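PDB 2VG9: bifunctional endo-1,4-beta-xylanase A from Neocallimastix patriciarum, which hydrolyses internal beta-1,4 linkages of the xylan backbone, acting as a family 11 endo-xylanase in plant cell-wall breakdown. Local coordinates for residues A[96-101]-A[107-112]. Residues are numbered along the deposited sequence; the frame is centred on the assembly and turned at random.
Sequences YGWFQN and VPLVEY
Tyr96 OH donates a hydrogen bond to Glu111 OE1, 2.6 Å away, the oxygen receiving it through its anti lone pair at the edge of the phenol ring. The same OH accepts a bent bond (130°) from Trp98 NE1, 3.0 Å away and tilted out of the indole plane, so a phenol, able to give and receive at once, suits this place. Trp98 spreads its indole over the arm of Glu111, whose CB sits 3.6 Å from the centroid of the six-membered ring, almost on its normal; Glu111 CG, anti to the backbone N (chi1 -178°), starts an extended chain that carries the carboxylate to Tyr96. With Trp98 cut back to an alanine, Glu111 CB and CG would probably lose the indole face over them, and Tyr96 OH its NE1 donor. Gln158 NE2 holds Glu111 OE2.

On the face of Phe99, Val110 and Tyr112, Tyr112 folds back across Gly97 (chi1 72°), Gly97 CA standing 3.8 Å from the ring centroid; a side chain there would strike Tyr112 OH, which bonds to Glu193 O. Phe99 lies alongside Val110, CD2 3.7 Å from CB.

Between the two faces, backbone bonds join the strands, including Tyr112 N to Gly97 O (2.9 Å), while Asn101 ND2 ties Val107 O at the turn. This beta hairpin belongs to the GH11 jelly roll; its Tyr96, Trp98 and Glu111 face is consistent with the xylan-binding cleft, Glu111 probably being the family nucleophile.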
ATOM      1  N   TYR A  96       0.243   2.674  -1.049  1.00  8.40           N
ATOM      2  CA  TYR A  96       0.274   2.424   0.383  1.00  9.12           C
ATOM      3  C   TYR A  96       1.200   3.388   1.141  1.00  9.14           C
ATOM      4  O   TYR A  96       2.200   3.822   0.599  1.00  8.22           O
ATOM      5  CB  TYR A  96       0.759   0.994   0.605  1.00  8.47           C
ATOM      6  CG  TYR A  96       0.972   0.620   2.050  1.00  9.14           C
ATOM      7  CD1 TYR A  96      -0.067   0.057   2.812  1.00  9.36           C
ATOM      8  CD2 TYR A  96       2.207   0.794   2.652  1.00 11.57           C
ATOM      9  CE1 TYR A  96       0.132  -0.307   4.134  1.00 11.09           C
ATOM     10  CE2 TYR A  96       2.420   0.450   3.999  1.00 11.25           C
ATOM     11  CZ  TYR A  96       1.386  -0.094   4.733  1.00 11.86           C
ATOM     12  OH  TYR A  96       1.607  -0.450   6.064  1.00 11.11           O
ATOM     13  N   GLY A  97       0.861   3.707   2.388  1.00  8.09           N
ATOM     14  CA  GLY A  97       1.772   4.490   3.210  1.00  8.94           C
ATOM     15  C   GLY A  97       1.128   4.838   4.535  1.00  9.20           C
ATOM     16  O   GLY A  97       0.084   4.261   4.896  1.00  8.60           O
ATOM     17  N   TRP A  98       1.774   5.753   5.273  1.00  9.94           N
ATOM     18  CA  TRP A  98       1.222   6.258   6.558  1.00 10.32           C
ATOM     19  C   TRP A  98       1.206   7.776   6.641  1.00 11.06           C
ATOM     20  O   TRP A  98       2.031   8.450   5.993  1.00 11.21           O
ATOM     21  CB  TRP A  98       2.036   5.711   7.747  1.00 10.86           C
ATOM     22  CG  TRP A  98       1.983   4.201   7.919  1.00 10.87           C
ATOM     23  CD1 TRP A  98       2.599   3.262   7.140  1.00 10.88           C
ATOM     24  CD2 TRP A  98       1.300   3.481   8.949  1.00  9.85           C
ATOM     25  NE1 TRP A  98       2.338   2.008   7.619  1.00 11.55           N
ATOM     26  CE2 TRP A  98       1.532   2.110   8.722  1.00 11.86           C
ATOM     27  CE3 TRP A  98       0.514   3.862  10.042  1.00  8.57           C
ATOM     28  CZ2 TRP A  98       0.993   1.101   9.553  1.00 11.22           C
ATOM     29  CZ3 TRP A  98      -0.017   2.890  10.845  1.00 12.31           C
ATOM     30  CH2 TRP A  98       0.231   1.505  10.602  1.00 11.59           C
ATOM     31  N   PHE A  99       0.273   8.324   7.434  1.00 12.40           N
ATOM     32  CA  PHE A  99       0.391   9.703   7.940  1.00 12.73           C
ATOM     33  C   PHE A  99       0.805   9.595   9.411  1.00 14.06           C
ATOM     34  O   PHE A  99       0.071   9.033  10.246  1.00 13.15           O
ATOM     35  CB  PHE A  99      -0.909  10.539   7.839  1.00 12.53           C
ATOM     36  CG  PHE A  99      -1.563  10.545   6.471  1.00 12.51           C
ATOM     37  CD1 PHE A  99      -0.798  10.495   5.286  1.00 10.38           C
ATOM     38  CD2 PHE A  99      -2.964  10.615   6.363  1.00 12.28           C
ATOM     39  CE1 PHE A  99      -1.418  10.504   4.025  1.00 13.11           C
ATOM     40  CE2 PHE A  99      -3.575  10.634   5.108  1.00 12.46           C
ATOM     41  CZ  PHE A  99      -2.791  10.574   3.926  1.00 10.57           C
ATOM     42  N   GLN A 100       1.997  10.103   9.704  1.00 14.91           N
ATOM     43  CA  GLN A 100       2.591  10.031  11.030  1.00 16.97           C
ATOM     44  C   GLN A 100       1.990  11.160  11.865  1.00 17.96           C
ATOM     45  O   GLN A 100       1.851  12.297  11.390  1.00 18.18           O
ATOM     46  CB  GLN A 100       4.113  10.190  10.929  1.00 17.49           C
ATOM     47  CG  GLN A 100       4.904  10.186  12.286  1.00 19.37           C
ATOM     48  CD  GLN A 100       4.789   8.873  13.077  1.00 21.32           C
ATOM     49  OE1 GLN A 100       3.880   8.700  13.885  1.00 24.45           O
ATOM     50  NE2 GLN A 100       5.746   7.975  12.883  1.00 24.42           N
ATOM     51  N   ASN A 101       1.617  10.842  13.091  1.00 19.22           N
ATOM     52  CA  ASN A 101       1.082  11.847  14.001  1.00 21.19           C
ATOM     53  C   ASN A 101       2.000  12.133  15.202  1.00 22.87           C
ATOM     54  O   ASN A 101       1.587  12.817  16.133  1.00 23.47           O
ATOM     55  CB  ASN A 101      -0.322  11.443  14.476  1.00 20.42           C
ATOM     56  CG  ASN A 101      -0.296  10.311  15.471  1.00 20.33           C
ATOM     57  OD1 ASN A 101       0.652   9.532  15.518  1.00 19.12           O
ATOM     58  ND2 ASN A 101      -1.347  10.217  16.292  1.00 18.88           N
ATOM     59  N   VAL A 107      -4.621  14.705  15.903  1.00 25.97           N
ATOM     60  CA  VAL A 107      -4.489  14.068  14.590  1.00 23.67           C
ATOM     61  C   VAL A 107      -4.276  12.565  14.778  1.00 21.90           C
ATOM     62  O   VAL A 107      -3.416  12.160  15.539  1.00 22.09           O
ATOM     63  CB  VAL A 107      -3.245  14.602  13.821  1.00 24.09           C
ATOM     64  CG1 VAL A 107      -3.147  13.964  12.423  1.00 22.83           C
ATOM     65  CG2 VAL A 107      -3.228  16.129  13.752  1.00 24.60           C
ATOM     66  N   PRO A 108      -5.016  11.721  14.037  1.00 20.44           N
ATOM     67  CA  PRO A 108      -4.756  10.283  14.174  1.00 19.47           C
ATOM     68  C   PRO A 108      -3.549   9.767  13.360  1.00 18.57           C
ATOM     69  O   PRO A 108      -3.121  10.393  12.371  1.00 18.15           O
ATOM     70  CB  PRO A 108      -6.065   9.645  13.686  1.00 19.18           C
ATOM     71  CG  PRO A 108      -6.605  10.629  12.692  1.00 19.98           C
ATOM     72  CD  PRO A 108      -6.086  11.998  13.068  1.00 20.46           C
ATOM     73  N   LEU A 109      -3.022   8.628  13.792  1.00 17.10           N
ATOM     74  CA  LEU A 109      -2.025   7.883  13.047  1.00 16.98           C
ATOM     75  C   LEU A 109      -2.805   7.157  11.958  1.00 16.32           C
ATOM     76  O   LEU A 109      -3.821   6.529  12.260  1.00 16.59           O
ATOM     77  CB  LEU A 109      -1.370   6.865  13.986  1.00 17.31           C
ATOM     78  CG  LEU A 109      -0.009   6.162  13.812  1.00 18.29           C
ATOM     79  CD1 LEU A 109      -0.100   4.661  13.930  1.00 19.64           C
ATOM     80  CD2 LEU A 109       0.865   6.595  12.625  1.00 19.25           C
ATOM     81  N   VAL A 110      -2.366   7.248  10.699  1.00 14.86           N
ATOM     82  CA  VAL A 110      -3.166   6.699   9.576  1.00 13.90           C
ATOM     83  C   VAL A 110      -2.301   5.783   8.724  1.00 13.07           C
ATOM     84  O   VAL A 110      -1.179   6.148   8.388  1.00 12.51           O
ATOM     85  CB  VAL A 110      -3.751   7.836   8.685  1.00 13.49           C
ATOM     86  CG1 VAL A 110      -4.345   7.299   7.375  1.00 13.20           C
ATOM     87  CG2 VAL A 110      -4.769   8.659   9.466  1.00 14.55           C
ATOM     88  N   GLU A 111      -2.827   4.593   8.402  1.00 12.15           N
ATOM     89  CA  GLU A 111      -2.297   3.726   7.339  1.00 11.76           C
ATOM     90  C   GLU A 111      -3.313   3.850   6.195  1.00 11.13           C
ATOM     91  O   GLU A 111      -4.517   3.691   6.408  1.00 11.74           O
ATOM     92  CB  GLU A 111      -2.220   2.286   7.837  1.00 12.30           C
ATOM     93  CG  GLU A 111      -1.654   1.249   6.872  1.00 12.09           C
ATOM     94  CD  GLU A 111      -1.592  -0.124   7.530  1.00 13.39           C
ATOM     95  OE1 GLU A 111      -0.583  -0.833   7.355  1.00 16.52           O
ATOM     96  OE2 GLU A 111      -2.557  -0.492   8.252  1.00 14.39           O
ATOM     97  N   TYR A 112      -2.850   4.189   4.996  1.00  9.41           N
ATOM     98  CA  TYR A 112      -3.762   4.484   3.885  1.00  9.33           C
ATOM     99  C   TYR A 112      -3.506   3.525   2.696  1.00  9.04           C
ATOM    100  O   TYR A 112      -2.389   2.995   2.526  1.00  7.78           O
ATOM    101  CB  TYR A 112      -3.658   5.968   3.469  1.00  7.97           C
ATOM    102  CG  TYR A 112      -2.367   6.330   2.738  1.00  8.21           C
ATOM    103  CD1 TYR A 112      -2.207   5.999   1.375  1.00  8.15           C
ATOM    104  CD2 TYR A 112      -1.310   6.991   3.395  1.00  6.87           C
ATOM    105  CE1 TYR A 112      -1.041   6.306   0.671  1.00  7.08           C
ATOM    106  CE2 TYR A 112      -0.096   7.353   2.676  1.00  6.93           C
ATOM    107  CZ  TYR A 112       0.007   6.984   1.313  1.00  9.32           C
ATOM    108  OH  TYR A 112       1.111   7.272   0.545  1.00  6.34           O
TER